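DUF3822 family protein (PDB 3HRG) is of unknown function but has the fold of the actin-like ATPases, which is consistent with, though no proof of, a nucleotide-dependent role. Local coordinates at residues V107-L112 with N116-F121; D195-L200 with M229-K234; D20-S25 with L46-N51; L182-S187 with K205-N210. All blocks are in the same frame, centred on the assembly; numbering follows the deposited sequence.

Contact 1. Residues V107-L112 with N116-F121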
loop_
_atom_site.group_PDB
_atom_site.type_symbol
_atom_site.label_atom_id
_atom_site.label_comp_id
_atom_site.label_asym_id
_atom_site.label_seq_id
_atom_site.Cartn_x
_atom_site.Cartn_y
_atom_site.Cartn_z
ATOM N N VAL A 107 5.819 4.663 -15.270
ATOM C CA VAL A 107 5.312 3.335 -14.920
ATOM C C VAL A 107 6.477 2.446 -14.456
ATOM O O VAL A 107 7.475 2.316 -15.161
ATOM C CB VAL A 107 4.577 2.703 -16.079
ATOM C CG1 VAL A 107 4.130 1.267 -15.691
ATOM C CG2 VAL A 107 3.367 3.581 -16.497
HETATM N N MSE A 108 6.336 1.859 -13.263
HETATM C CA MSE A 108 7.322 0.976 -12.657
HETATM C C MSE A 108 6.634 -0.333 -12.323
HETATM O O MSE A 108 5.428 -0.441 -12.483
HETATM C CB MSE A 108 7.810 1.572 -11.354
HETATM C CG MSE A 108 8.115 3.044 -11.419
HETATM SE SE MSE A 108 9.018 3.605 -9.830
HETATM C CE MSE A 108 10.711 2.659 -10.171
ATOM N N TYR A 109 7.395 -1.318 -11.877
ATOM C CA TYR A 109 6.801 -2.571 -11.456
ATOM C C TYR A 109 7.643 -3.288 -10.396
ATOM O O TYR A 109 8.853 -3.132 -10.357
ATOM C CB TYR A 109 6.551 -3.506 -12.637
ATOM C CG TYR A 109 7.768 -4.024 -13.300
ATOM C CD1 TYR A 109 8.377 -5.194 -12.855
ATOM C CD2 TYR A 109 8.347 -3.358 -14.372
ATOM C CE1 TYR A 109 9.535 -5.684 -13.464
ATOM C CE2 TYR A 109 9.467 -3.854 -14.997
ATOM C CZ TYR A 109 10.062 -5.015 -14.524
ATOM O OH TYR A 109 11.193 -5.511 -15.133
ATOM N N ASN A 110 6.957 -4.050 -9.547
ATOM C CA ASN A 110 7.558 -4.908 -8.564
ATOM C C ASN A 110 7.168 -6.363 -8.826
ATOM O O ASN A 110 5.986 -6.670 -8.934
ATOM C CB ASN A 110 7.034 -4.625 -7.181
ATOM C CG ASN A 110 7.252 -3.195 -6.719
ATOM O OD1 ASN A 110 6.366 -2.647 -6.063
ATOM N ND2 ASN A 110 8.404 -2.594 -7.028
ATOM N N ILE A 111 8.156 -7.245 -8.860
ATOM C CA ILE A 111 7.918 -8.650 -8.984
ATOM C C ILE A 111 7.851 -9.272 -7.570
ATOM O O ILE A 111 8.775 -9.105 -6.766
ATOM C CB ILE A 111 9.029 -9.349 -9.778
ATOM C CG1 ILE A 111 9.072 -8.790 -11.193
ATOM C CG2 ILE A 111 8.773 -10.902 -9.826
ATOM C CD1 ILE A 111 10.285 -9.253 -12.027
ATOM N N LEU A 112 6.762 -9.964 -7.284
ATOM C CA LEU A 112 6.584 -10.665 -6.021
ATOM C C LEU A 112 6.824 -12.132 -6.361
ATOM O O LEU A 112 5.886 -12.861 -6.657
ATOM C CB LEU A 112 5.203 -10.414 -5.435
ATOM C CG LEU A 112 4.832 -9.009 -4.943
ATOM C CD1 LEU A 112 4.802 -7.892 -6.025
ATOM C CD2 LEU A 112 3.484 -9.088 -4.201
ATOM N N ASN A 116 4.094 -15.229 -7.031
ATOM C CA ASN A 116 3.854 -15.368 -8.475
ATOM C C ASN A 116 2.992 -14.269 -9.101
ATOM O O ASN A 116 2.128 -14.528 -9.966
ATOM C CB ASN A 116 3.314 -16.766 -8.785
ATOM C CG ASN A 116 4.357 -17.817 -8.564
ATOM O OD1 ASN A 116 5.374 -17.846 -9.270
ATOM N ND2 ASN A 116 4.124 -18.704 -7.606
ATOM N N VAL A 117 3.221 -13.036 -8.665
ATOM C CA VAL A 117 2.520 -11.924 -9.256
ATOM C C VAL A 117 3.432 -10.723 -9.428
ATOM O O VAL A 117 4.534 -10.639 -8.824
ATOM C CB VAL A 117 1.283 -11.462 -8.441
ATOM C CG1 VAL A 117 0.256 -12.593 -8.201
ATOM C CG2 VAL A 117 1.700 -10.866 -7.127
ATOM N N VAL A 118 2.969 -9.803 -10.262
ATOM C CA VAL A 118 3.664 -8.536 -10.505
ATOM C C VAL A 118 2.699 -7.426 -10.308
ATOM O O VAL A 118 1.556 -7.534 -10.717
ATOM C CB VAL A 118 4.198 -8.481 -11.940
ATOM C CG1 VAL A 118 4.875 -7.089 -12.258
ATOM C CG2 VAL A 118 5.136 -9.619 -12.171
ATOM N N ILE A 119 3.148 -6.342 -9.678
ATOM C CA ILE A 119 2.351 -5.156 -9.489
ATOM C C ILE A 119 3.015 -4.064 -10.345
ATOM O O ILE A 119 4.197 -3.751 -10.133
ATOM C CB ILE A 119 2.334 -4.687 -8.026
ATOM C CG1 ILE A 119 1.693 -5.756 -7.114
ATOM C CG2 ILE A 119 1.580 -3.308 -7.896
ATOM C CD1 ILE A 119 0.214 -5.971 -7.369
ATOM N N ILE A 120 2.265 -3.557 -11.335
ATOM C CA ILE A 120 2.674 -2.484 -12.234
ATOM C C ILE A 120 2.019 -1.237 -11.648
ATOM O O ILE A 120 0.837 -1.270 -11.335
ATOM C CB ILE A 120 2.229 -2.719 -13.671
ATOM C CG1 ILE A 120 2.656 -4.104 -14.185
ATOM C CG2 ILE A 120 2.797 -1.625 -14.550
ATOM C CD1 ILE A 120 1.972 -4.527 -15.555
ATOM N N PHE A 121 2.792 -0.164 -11.444
ATOM C CA PHE A 121 2.278 1.019 -10.740
ATOM C C PHE A 121 2.841 2.338 -11.288
ATOM O O PHE A 121 3.941 2.411 -11.804
ATOM C CB PHE A 121 2.540 0.894 -9.217
ATOM C CG PHE A 121 3.998 0.959 -8.811
ATOM C CD1 PHE A 121 4.808 -0.174 -8.853
ATOM C CD2 PHE A 121 4.564 2.153 -8.366
ATOM C CE1 PHE A 121 6.155 -0.120 -8.473
ATOM C CE2 PHE A 121 5.908 2.207 -7.987
ATOM C CZ PHE A 121 6.696 1.059 -8.032
#

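Contact 2. Residues D195-L200 with M229-K234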
loop_
_atom_site.group_PDB
_atom_site.type_symbol
_atom_site.label_atom_id
_atom_site.label_comp_id
_atom_site.label_asym_id
_atom_site.label_seq_id
_atom_site.Cartn_x
_atom_site.Cartn_y
_atom_site.Cartn_z
ATOM N N ASP A 195 -20.378 3.968 -1.067
ATOM C CA ASP A 195 -19.467 3.542 -2.153
ATOM C C ASP A 195 -18.502 2.455 -1.709
ATOM O O ASP A 195 -18.153 1.536 -2.468
ATOM C CB ASP A 195 -18.522 4.635 -2.577
ATOM C CG ASP A 195 -19.156 5.788 -3.219
ATOM O OD1 ASP A 195 -20.271 5.655 -3.758
ATOM O OD2 ASP A 195 -18.455 6.827 -3.220
ATOM N N ARG A 196 -18.005 2.587 -0.479
ATOM C CA ARG A 196 -17.092 1.588 0.055
ATOM C C ARG A 196 -17.792 0.224 0.097
ATOM O O ARG A 196 -17.234 -0.779 -0.341
ATOM C CB ARG A 196 -16.627 1.991 1.473
ATOM C CG ARG A 196 -15.653 3.157 1.466
ATOM C CD ARG A 196 -15.354 3.671 2.863
ATOM N NE ARG A 196 -14.302 4.669 2.820
ATOM C CZ ARG A 196 -13.929 5.463 3.821
ATOM N NH1 ARG A 196 -14.574 5.468 4.995
ATOM N NH2 ARG A 196 -12.918 6.309 3.630
ATOM N N ILE A 197 -19.010 0.200 0.643
ATOM C CA ILE A 197 -19.787 -1.036 0.729
ATOM C C ILE A 197 -20.081 -1.580 -0.674
ATOM O O ILE A 197 -19.985 -2.776 -0.927
ATOM C CB ILE A 197 -21.127 -0.811 1.442
ATOM C CG1 ILE A 197 -20.936 -0.444 2.919
ATOM C CG2 ILE A 197 -21.992 -2.059 1.371
ATOM C CD1 ILE A 197 -22.176 0.295 3.492
ATOM N N TYR A 198 -20.422 -0.679 -1.581
ATOM C CA TYR A 198 -20.727 -1.056 -2.947
ATOM C C TYR A 198 -19.616 -1.867 -3.579
ATOM O O TYR A 198 -19.862 -2.957 -4.140
ATOM C CB TYR A 198 -21.019 0.195 -3.744
ATOM C CG TYR A 198 -21.344 -0.037 -5.200
ATOM C CD1 TYR A 198 -22.624 -0.356 -5.604
ATOM C CD2 TYR A 198 -20.366 0.116 -6.171
ATOM C CE1 TYR A 198 -22.935 -0.514 -6.946
ATOM C CE2 TYR A 198 -20.657 -0.035 -7.525
ATOM C CZ TYR A 198 -21.944 -0.364 -7.904
ATOM O OH TYR A 198 -22.232 -0.481 -9.248
ATOM N N TYR A 199 -18.382 -1.385 -3.461
ATOM C CA TYR A 199 -17.259 -2.113 -4.077
ATOM C C TYR A 199 -16.881 -3.388 -3.342
ATOM O O TYR A 199 -16.527 -4.368 -3.974
ATOM C CB TYR A 199 -16.050 -1.187 -4.323
ATOM C CG TYR A 199 -16.325 -0.161 -5.398
ATOM C CD1 TYR A 199 -16.440 -0.540 -6.747
ATOM C CD2 TYR A 199 -16.456 1.186 -5.092
ATOM C CE1 TYR A 199 -16.734 0.390 -7.731
ATOM C CE2 TYR A 199 -16.707 2.119 -6.052
ATOM C CZ TYR A 199 -16.860 1.723 -7.379
ATOM O OH TYR A 199 -17.109 2.670 -8.320
ATOM N N LEU A 200 -16.993 -3.400 -2.024
ATOM C CA LEU A 200 -16.678 -4.580 -1.223
ATOM C C LEU A 200 -17.634 -5.698 -1.595
ATOM O O LEU A 200 -17.206 -6.810 -1.856
ATOM C CB LEU A 200 -16.775 -4.277 0.260
ATOM C CG LEU A 200 -15.642 -3.435 0.843
ATOM C CD1 LEU A 200 -16.025 -2.883 2.200
ATOM C CD2 LEU A 200 -14.357 -4.241 0.929
HETATM N N MSE A 229 -20.027 -0.968 9.325
HETATM C CA MSE A 229 -20.103 -2.333 9.885
HETATM C C MSE A 229 -21.543 -2.854 9.910
HETATM O O MSE A 229 -21.800 -4.028 9.589
HETATM C CB MSE A 229 -19.486 -2.398 11.289
HETATM C CG MSE A 229 -18.055 -2.013 11.353
HETATM SE SE MSE A 229 -16.971 -3.321 10.460
HETATM C CE MSE A 229 -16.975 -4.614 11.928
ATOM N N ASN A 230 -22.494 -2.003 10.268
ATOM C CA ASN A 230 -23.894 -2.455 10.306
ATOM C C ASN A 230 -24.380 -2.941 8.948
ATOM O O ASN A 230 -25.055 -3.956 8.878
ATOM C CB ASN A 230 -24.832 -1.385 10.835
ATOM C CG ASN A 230 -24.724 -1.208 12.326
ATOM O OD1 ASN A 230 -24.106 -2.029 13.013
ATOM N ND2 ASN A 230 -25.340 -0.150 12.848
ATOM N N GLU A 231 -24.026 -2.215 7.891
ATOM C CA GLU A 231 -24.411 -2.596 6.532
ATOM C C GLU A 231 -23.662 -3.809 6.039
ATOM O O GLU A 231 -24.268 -4.705 5.465
ATOM C CB GLU A 231 -24.214 -1.461 5.528
ATOM C CG GLU A 231 -25.447 -0.644 5.334
ATOM C CD GLU A 231 -26.579 -1.479 4.686
ATOM O OE1 GLU A 231 -26.356 -2.209 3.673
ATOM O OE2 GLU A 231 -27.677 -1.431 5.226
ATOM N N LEU A 232 -22.347 -3.830 6.191
ATOM C CA LEU A 232 -21.595 -5.013 5.754
ATOM C C LEU A 232 -22.057 -6.309 6.455
ATOM O O LEU A 232 -22.133 -7.362 5.802
ATOM C CB LEU A 232 -20.094 -4.812 5.951
ATOM C CG LEU A 232 -19.374 -3.818 5.043
ATOM C CD1 LEU A 232 -18.014 -3.517 5.654
ATOM C CD2 LEU A 232 -19.261 -4.278 3.567
ATOM N N LYS A 233 -22.367 -6.235 7.751
ATOM C CA LYS A 233 -22.786 -7.405 8.547
ATOM C C LYS A 233 -24.098 -8.038 8.078
ATOM O O LYS A 233 -24.381 -9.183 8.408
ATOM C CB LYS A 233 -22.893 -7.086 10.047
ATOM C CG LYS A 233 -21.577 -7.052 10.824
ATOM C CD LYS A 233 -21.880 -6.961 12.327
ATOM C CE LYS A 233 -20.635 -7.117 13.208
ATOM N NZ LYS A 233 -19.646 -6.007 13.057
ATOM N N LYS A 234 -24.903 -7.290 7.313
ATOM C CA LYS A 234 -26.141 -7.851 6.804
ATOM C C LYS A 234 -25.848 -8.950 5.764
ATOM O O LYS A 234 -26.623 -9.870 5.595
ATOM C CB LYS A 234 -26.974 -6.784 6.096
ATOM C CG LYS A 234 -27.440 -5.632 6.965
ATOM C CD LYS A 234 -28.348 -4.697 6.172
ATOM C CE LYS A 234 -28.894 -3.597 7.098
ATOM N NZ LYS A 234 -29.825 -2.690 6.364
#

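Contact 3. Residues D20-S25 with L46-N51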
loop_
_atom_site.group_PDB
_atom_site.type_symbol
_atom_site.label_atom_id
_atom_site.label_comp_id
_atom_site.label_asym_id
_atom_site.label_seq_id
_atom_site.Cartn_x
_atom_site.Cartn_y
_atom_site.Cartn_z
ATOM N N ASP A 20 -3.226 11.400 1.636
ATOM C CA ASP A 20 -3.670 11.475 3.024
ATOM C C ASP A 20 -2.589 11.885 4.024
ATOM O O ASP A 20 -2.902 12.100 5.184
ATOM C CB ASP A 20 -4.120 10.081 3.499
ATOM C CG ASP A 20 -5.353 9.562 2.780
ATOM O OD1 ASP A 20 -6.075 10.372 2.157
ATOM O OD2 ASP A 20 -5.619 8.334 2.883
ATOM N N GLY A 21 -1.327 11.973 3.593
ATOM C CA GLY A 21 -0.193 12.235 4.494
ATOM C C GLY A 21 1.041 11.402 4.176
ATOM O O GLY A 21 0.966 10.411 3.468
ATOM N N PHE A 22 2.190 11.832 4.670
ATOM C CA PHE A 22 3.414 11.084 4.471
ATOM C C PHE A 22 3.874 10.492 5.814
ATOM O O PHE A 22 3.791 11.183 6.857
ATOM C CB PHE A 22 4.557 11.928 3.911
ATOM C CG PHE A 22 4.235 12.723 2.650
ATOM C CD1 PHE A 22 3.351 12.286 1.698
ATOM C CD2 PHE A 22 4.981 13.872 2.384
ATOM C CE1 PHE A 22 3.125 13.019 0.537
ATOM C CE2 PHE A 22 4.772 14.622 1.253
ATOM C CZ PHE A 22 3.842 14.201 0.320
ATOM N N SER A 23 4.383 9.252 5.774
ATOM C CA SER A 23 4.874 8.528 6.944
ATOM C C SER A 23 6.294 8.129 6.703
ATOM O O SER A 23 6.658 7.742 5.602
ATOM C CB SER A 23 4.075 7.236 7.184
ATOM O OG SER A 23 2.734 7.538 7.309
ATOM N N PHE A 24 7.093 8.176 7.751
ATOM C CA PHE A 24 8.490 7.861 7.694
ATOM C C PHE A 24 8.853 6.935 8.863
ATOM O O PHE A 24 8.388 7.153 9.986
ATOM C CB PHE A 24 9.312 9.131 7.838
ATOM C CG PHE A 24 8.987 10.197 6.837
ATOM C CD1 PHE A 24 7.975 11.102 7.072
ATOM C CD2 PHE A 24 9.707 10.297 5.673
ATOM C CE1 PHE A 24 7.683 12.094 6.137
ATOM C CE2 PHE A 24 9.435 11.277 4.753
ATOM C CZ PHE A 24 8.414 12.160 4.974
ATOM N N SER A 25 9.665 5.914 8.620
ATOM C CA SER A 25 10.127 5.062 9.703
ATOM C C SER A 25 11.583 4.685 9.461
ATOM O O SER A 25 12.035 4.579 8.323
ATOM C CB SER A 25 9.285 3.823 9.878
ATOM O OG SER A 25 9.395 3.022 8.729
ATOM N N LEU A 46 -1.783 21.854 -2.330
ATOM C CA LEU A 46 -0.524 21.766 -3.046
ATOM C C LEU A 46 -0.375 20.379 -3.642
ATOM O O LEU A 46 -0.978 19.402 -3.160
ATOM C CB LEU A 46 0.645 22.017 -2.088
ATOM C CG LEU A 46 0.746 23.400 -1.420
ATOM C CD1 LEU A 46 1.938 23.398 -0.472
ATOM C CD2 LEU A 46 0.846 24.530 -2.432
ATOM N N SER A 47 0.488 20.279 -4.643
ATOM C CA SER A 47 0.789 19.010 -5.305
ATOM C C SER A 47 1.604 18.107 -4.398
ATOM O O SER A 47 2.149 18.561 -3.378
ATOM C CB SER A 47 1.639 19.235 -6.560
ATOM O OG SER A 47 2.963 19.670 -6.228
ATOM N N LEU A 48 1.696 16.848 -4.819
ATOM C CA LEU A 48 2.477 15.819 -4.143
ATOM C C LEU A 48 3.920 16.247 -4.019
ATOM O O LEU A 48 4.488 16.211 -2.938
ATOM C CB LEU A 48 2.439 14.514 -4.951
ATOM C CG LEU A 48 3.290 13.327 -4.467
ATOM C CD1 LEU A 48 2.932 12.966 -3.050
ATOM C CD2 LEU A 48 3.125 12.104 -5.395
ATOM N N THR A 49 4.479 16.684 -5.146
ATOM C CA THR A 49 5.885 17.097 -5.261
ATOM C C THR A 49 6.188 18.343 -4.425
ATOM O O THR A 49 7.247 18.404 -3.769
ATOM C CB THR A 49 6.248 17.335 -6.732
ATOM O OG1 THR A 49 5.857 16.183 -7.486
ATOM C CG2 THR A 49 7.744 17.575 -6.899
ATOM N N ALA A 50 5.262 19.321 -4.431
ATOM C CA ALA A 50 5.438 20.545 -3.639
ATOM C C ALA A 50 5.421 20.214 -2.149
ATOM O O ALA A 50 6.206 20.777 -1.384
ATOM C CB ALA A 50 4.384 21.647 -4.005
ATOM N N ASN A 51 4.542 19.301 -1.739
ATOM C CA ASN A 51 4.516 18.853 -0.339
ATOM C C ASN A 51 5.813 18.149 0.020
ATOM O O ASN A 51 6.339 18.361 1.117
ATOM C CB ASN A 51 3.316 17.964 -0.049
ATOM C CG ASN A 51 2.046 18.759 0.255
ATOM O OD1 ASN A 51 1.927 19.328 1.328
ATOM N ND2 ASN A 51 1.067 18.719 -0.643
#

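Contact 4. Residues L182-S187 with K205-N210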
loop_
_atom_site.group_PDB
_atom_site.type_symbol
_atom_site.label_atom_id
_atom_site.label_comp_id
_atom_site.label_asym_id
_atom_site.label_seq_id
_atom_site.Cartn_x
_atom_site.Cartn_y
_atom_site.Cartn_z
ATOM N N LEU A 182 -3.078 -15.254 -4.315
ATOM C CA LEU A 182 -3.748 -14.004 -4.582
ATOM C C LEU A 182 -4.751 -14.231 -5.703
ATOM O O LEU A 182 -4.370 -14.682 -6.762
ATOM C CB LEU A 182 -2.746 -12.934 -5.010
ATOM C CG LEU A 182 -3.342 -11.547 -5.308
ATOM C CD1 LEU A 182 -3.982 -10.939 -4.064
ATOM C CD2 LEU A 182 -2.262 -10.597 -5.867
ATOM N N LEU A 183 -6.003 -13.928 -5.455
ATOM C CA LEU A 183 -7.098 -14.071 -6.437
ATOM C C LEU A 183 -7.417 -12.755 -7.163
ATOM O O LEU A 183 -7.838 -12.768 -8.326
ATOM C CB LEU A 183 -8.367 -14.528 -5.722
ATOM C CG LEU A 183 -8.353 -15.840 -4.920
ATOM C CD1 LEU A 183 -9.628 -15.950 -4.073
ATOM C CD2 LEU A 183 -8.153 -17.065 -5.799
ATOM N N LEU A 184 -7.210 -11.629 -6.472
ATOM C CA LEU A 184 -7.522 -10.310 -6.993
ATOM C C LEU A 184 -6.863 -9.222 -6.178
ATOM O O LEU A 184 -6.780 -9.345 -4.939
ATOM C CB LEU A 184 -9.047 -10.104 -6.937
ATOM C CG LEU A 184 -9.713 -8.794 -7.368
ATOM C CD1 LEU A 184 -11.115 -9.108 -7.986
ATOM C CD2 LEU A 184 -9.788 -7.789 -6.232
ATOM N N ALA A 185 -6.395 -8.182 -6.877
ATOM C CA ALA A 185 -5.857 -6.969 -6.235
ATOM C C ALA A 185 -6.323 -5.769 -7.059
ATOM O O ALA A 185 -5.930 -5.633 -8.218
ATOM C CB ALA A 185 -4.370 -7.006 -6.185
ATOM N N ASN A 186 -7.201 -4.944 -6.506
ATOM C CA ASN A 186 -7.628 -3.738 -7.227
ATOM C C ASN A 186 -8.031 -2.649 -6.241
ATOM O O ASN A 186 -8.239 -2.902 -5.055
ATOM C CB ASN A 186 -8.766 -4.011 -8.229
ATOM C CG ASN A 186 -8.925 -2.878 -9.247
ATOM O OD1 ASN A 186 -7.949 -2.262 -9.630
ATOM N ND2 ASN A 186 -10.148 -2.596 -9.662
ATOM N N SER A 187 -8.075 -1.432 -6.748
ATOM C CA SER A 187 -8.428 -0.286 -5.958
ATOM C C SER A 187 -9.584 0.437 -6.627
ATOM O O SER A 187 -9.627 0.522 -7.866
ATOM C CB SER A 187 -7.249 0.626 -5.817
ATOM O OG SER A 187 -7.558 1.737 -4.996
ATOM N N LYS A 205 -19.207 -10.740 -4.605
ATOM C CA LYS A 205 -20.078 -11.476 -5.528
ATOM C C LYS A 205 -19.285 -11.943 -6.752
ATOM O O LYS A 205 -19.457 -13.076 -7.200
ATOM C CB LYS A 205 -21.294 -10.622 -5.935
ATOM C CG LYS A 205 -22.368 -11.319 -6.805
ATOM C CD LYS A 205 -23.050 -12.510 -6.075
ATOM C CE LYS A 205 -24.073 -13.255 -6.929
ATOM N NZ LYS A 205 -23.494 -13.810 -8.170
ATOM N N GLN A 206 -18.401 -11.088 -7.267
ATOM C CA GLN A 206 -17.571 -11.388 -8.420
ATOM C C GLN A 206 -16.728 -12.656 -8.224
ATOM O O GLN A 206 -16.576 -13.456 -9.141
ATOM C CB GLN A 206 -16.602 -10.228 -8.680
ATOM C CG GLN A 206 -15.712 -10.322 -9.920
ATOM C CD GLN A 206 -14.584 -9.269 -9.973
ATOM O OE1 GLN A 206 -14.502 -8.348 -9.159
ATOM N NE2 GLN A 206 -13.686 -9.445 -10.905
ATOM N N LEU A 207 -16.161 -12.788 -7.031
ATOM C CA LEU A 207 -15.285 -13.932 -6.702
ATOM C C LEU A 207 -16.010 -15.130 -6.098
ATOM O O LEU A 207 -15.371 -16.122 -5.714
ATOM C CB LEU A 207 -14.200 -13.421 -5.766
ATOM C CG LEU A 207 -13.198 -12.431 -6.375
ATOM C CD1 LEU A 207 -12.134 -12.017 -5.345
ATOM C CD2 LEU A 207 -12.577 -13.064 -7.574
ATOM N N GLU A 208 -17.335 -15.013 -6.023
ATOM C CA GLU A 208 -18.254 -16.008 -5.487
ATOM C C GLU A 208 -17.864 -16.404 -4.061
ATOM O O GLU A 208 -17.861 -17.590 -3.732
ATOM C CB GLU A 208 -18.362 -17.223 -6.428
ATOM C CG GLU A 208 -18.673 -16.815 -7.892
ATOM C CD GLU A 208 -18.822 -17.979 -8.850
ATOM O OE1 GLU A 208 -19.322 -19.061 -8.481
ATOM O OE2 GLU A 208 -18.447 -17.791 -10.016
ATOM N N PHE A 209 -17.514 -15.409 -3.245
ATOM C CA PHE A 209 -17.207 -15.658 -1.849
ATOM C C PHE A 209 -18.477 -16.142 -1.135
ATOM O O PHE A 209 -19.600 -15.760 -1.498
ATOM C CB PHE A 209 -16.624 -14.423 -1.167
ATOM C CG PHE A 209 -15.117 -14.311 -1.223
ATOM C CD1 PHE A 209 -14.391 -14.690 -2.336
ATOM C CD2 PHE A 209 -14.452 -13.669 -0.180
ATOM C CE1 PHE A 209 -12.984 -14.539 -2.360
ATOM C CE2 PHE A 209 -13.071 -13.510 -0.182
ATOM C CZ PHE A 209 -12.330 -13.909 -1.290
ATOM N N ASN A 210 -18.283 -17.013 -0.156
ATOM C CA ASN A 210 -19.367 -17.609 0.621
ATOM C C ASN A 210 -19.713 -16.660 1.768
ATOM O O ASN A 210 -18.865 -16.355 2.619
ATOM C CB ASN A 210 -18.916 -18.975 1.123
ATOM C CG ASN A 210 -20.003 -19.720 1.808
ATOM O OD1 ASN A 210 -20.462 -19.328 2.870
ATOM N ND2 ASN A 210 -20.411 -20.838 1.222
#

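Contact 1. Residues V107-L112 with N116-F121
Met108-Leu112 pairs with Val117-Phe121 in antiparallel register, the two short strand axes 4.6 Å apart and their directions differing by 163°. Met108/Phe121, Asn110/Ile119 and Leu112/Val117 are hydrogen-bonded pairs, though the bond from Val117 N to Leu112 O, beside the turn, is weak at 3.3 Å. Tyr109/Ile120 and Ile111/Val118 are the non-hydrogen-bonded pairs between them. On the face carrying Phe121, a chi1 of 68° sets CG between its own backbone N and carbonyl carbon and brings the ring beside the partner strand. Met108 CB lies over one ring face as a CH-pi contact, 3.9 Å from the centroid of the Phe121 ring. Asn110 brings its amide obliquely, planes 40° apart, with OD1 3.5 Å from Phe121 CE1. Thr145, Ser142 N and Phe140 O bind that amide and fix its rotation. Farther along, Leu112 CD1 meets Ile119 CG1 at 3.9 Å and Leu112 CD2 meets Val117 CG2. Val107 CG1 presses on Ile120 CG2 at 3.4 Å, tighter than usual; on the face of Ile120, Tyr109 lays CB and CD1 against Val118 CG1 and sends its hydroxyl to Glu88. A serine in place of Phe121 would probably leave Met108 CB without its aromatic face and open a gap beside the Asn110 amide. Helix 144-154 packs on Leu112 and Ile119, helix 91-96 on Val107 and Ile120. The arrangement is a beta hairpin within a three-stranded antiparallel sheet, with a G1 beta bulge where Asn116 and Val117 face Leu112.

Contact 2. Residues D195-L200 with M229-K234
Ile197 opens the contact, reaching from helix 193-206 to helix 225-235; the axes of the two short segments pass 10.4 Å apart at a crossing angle of -23°, so the helices run in roughly the same direction. Its CD1, carried outward by an extended chi2 of 158°, meets the aliphatic stem of Glu231 at about a right angle, 3.4 Å from Glu231 CB and 3.9 Å from Glu231 CG. The other branch, Ile197 CG2, approaches Leu232 CD2 obliquely at 4.1 Å. About one turn on, Leu200 crosses Leu232 nearly at right angles: Leu200 CD1 is 3.8 Å from Leu232 CD2, and Leu200 CB also touches that methyl. Leu232 CD2 is therefore gripped by Ile197 on one turn and Leu200 on the next. On the sheet side, Leu216 of strand 215-220 touches both Leu200 and Leu232, and Leu200 continues onto Met163, Ala165, Ile172 and Ile174, which seats the helices on the sheet. Glu231 bends at chi2 (-65°) and swings its carboxylate to Lys234, about one turn ahead in the same helix, where OE2 forms a salt bridge of 2.7 Å with Lys234 NZ. No hydrogen bond spans the two segments; the contact rests on methyl and methylene packing alone, with Glu231 lending its carbon stem while its charge is probably offset by Lys234, an association set by shape and hydrophobic burial.

Contact 3. Residues D20-S25 with L46-N51
The Phe22 ring reaches helix 48-58 with its outer atoms, and Asn51 C lies at its edge, in the ring plane, 3.9 Å from Phe22 CE2. Asn51 CB comes in obliquely, 3.8 Å from Phe22 CZ, and the Asn51 amide stands almost perpendicular to the ring, the planes 88° apart. Also oblique is Leu48, whose CD1 is 3.6 Å from Phe22 CE1. Its CG is anti to the backbone N (chi1 175°), which carries CD1 within contact of the ring; Leu48 has a second conformer, so this detail is less certain. Asn51 is itself tied at several points. Its ND2 makes a bent bond (139° at the hydrogen) of 2.9 Å to Ser47 O from above the carbonyl plane, and its backbone N binds the same oxygen from the opposite face, while OD1 accepts from Asp43 N. Ser47 is the N-cap: its OG accepts from Ala50 N at 2.9 Å. Around the ring, Leu17 and Val42 add further packing. A glycine at Phe22 would remove the ring and is likely to leave Leu48 CD1 and Asn51 CB facing a gap between strand and helix. An unidentified ligand lies about 6 Å from the Leu48 side chain. The contact packs the first turn of a helix on the second strand of a five-stranded mixed sheet ordered 3-2-1-4-5, the ribonuclease H-like topology found in domains of actin-like ATPases.

Contact 4. Residues L182-S187 with K205-N210
Apolar packing dominates, with Leu183 and Leu184 both pointing toward the end of helix 193-206. Leu184 CB meets Leu207 CD1 at 4.0 Å, and Leu184 CD1 lies nearly as close to the same methyl. Leu183 sends CD1 to the rim of the Phe209 ring, near its plane and 4.0 Å from Phe209 CE1; that ring also meets Trp204 edge-to-face. A second kind of contact sets carbon against an amide: Gln206, extended beyond CG, crosses Leu184 at about a right angle, so that Leu184 CD1 lies 3.7 Å from Gln206 OE1 and 3.9 Å from Gln206 NE2. With CG of Leu184 anti to its N (chi1 178°), the branch reaches this amide. No hydrogen bond crosses between the segments; the backbone bonds serve to shape each side. Glu208 N bonds Lys205 O at 3.1 Å, and the positive phi of Glu208 (55°) turns the chain away from the helix. Leu207 also rests on Cys176 of the adjoining strand 171-178. Two local motifs thus face each other at the protein surface: a classic beta bulge, Leu183 and Leu184 opposite Cys176 on the edge strand of the sheet, and a Schellman motif closing the helix.

How the contacts relate
From the N terminus, contact 3 closes the first loop: the chain leaves strand 22-28, passes through strand 33-40, and helix 48-58 returns to pack on strand 22-28. Contact 1 follows in series as a tight hairpin with only three residues between its segments. Contacts 4 and 2 come last and cross: 182-187 opens, 195-200 follows, 205-210 closes contact 4, and 229-234 closes contact 2. Both use helix 193-206, tying it to an edge strand and to helix 225-235 over the second five-stranded sheet. That sheet repeats the 3-2-1-4-5 order of the sheet in contact 3. Contact 1 touches contact 4 through Val117 CG1 and Leu182 CD2, 4.0 Å apart, joining the hairpin to the second sheet.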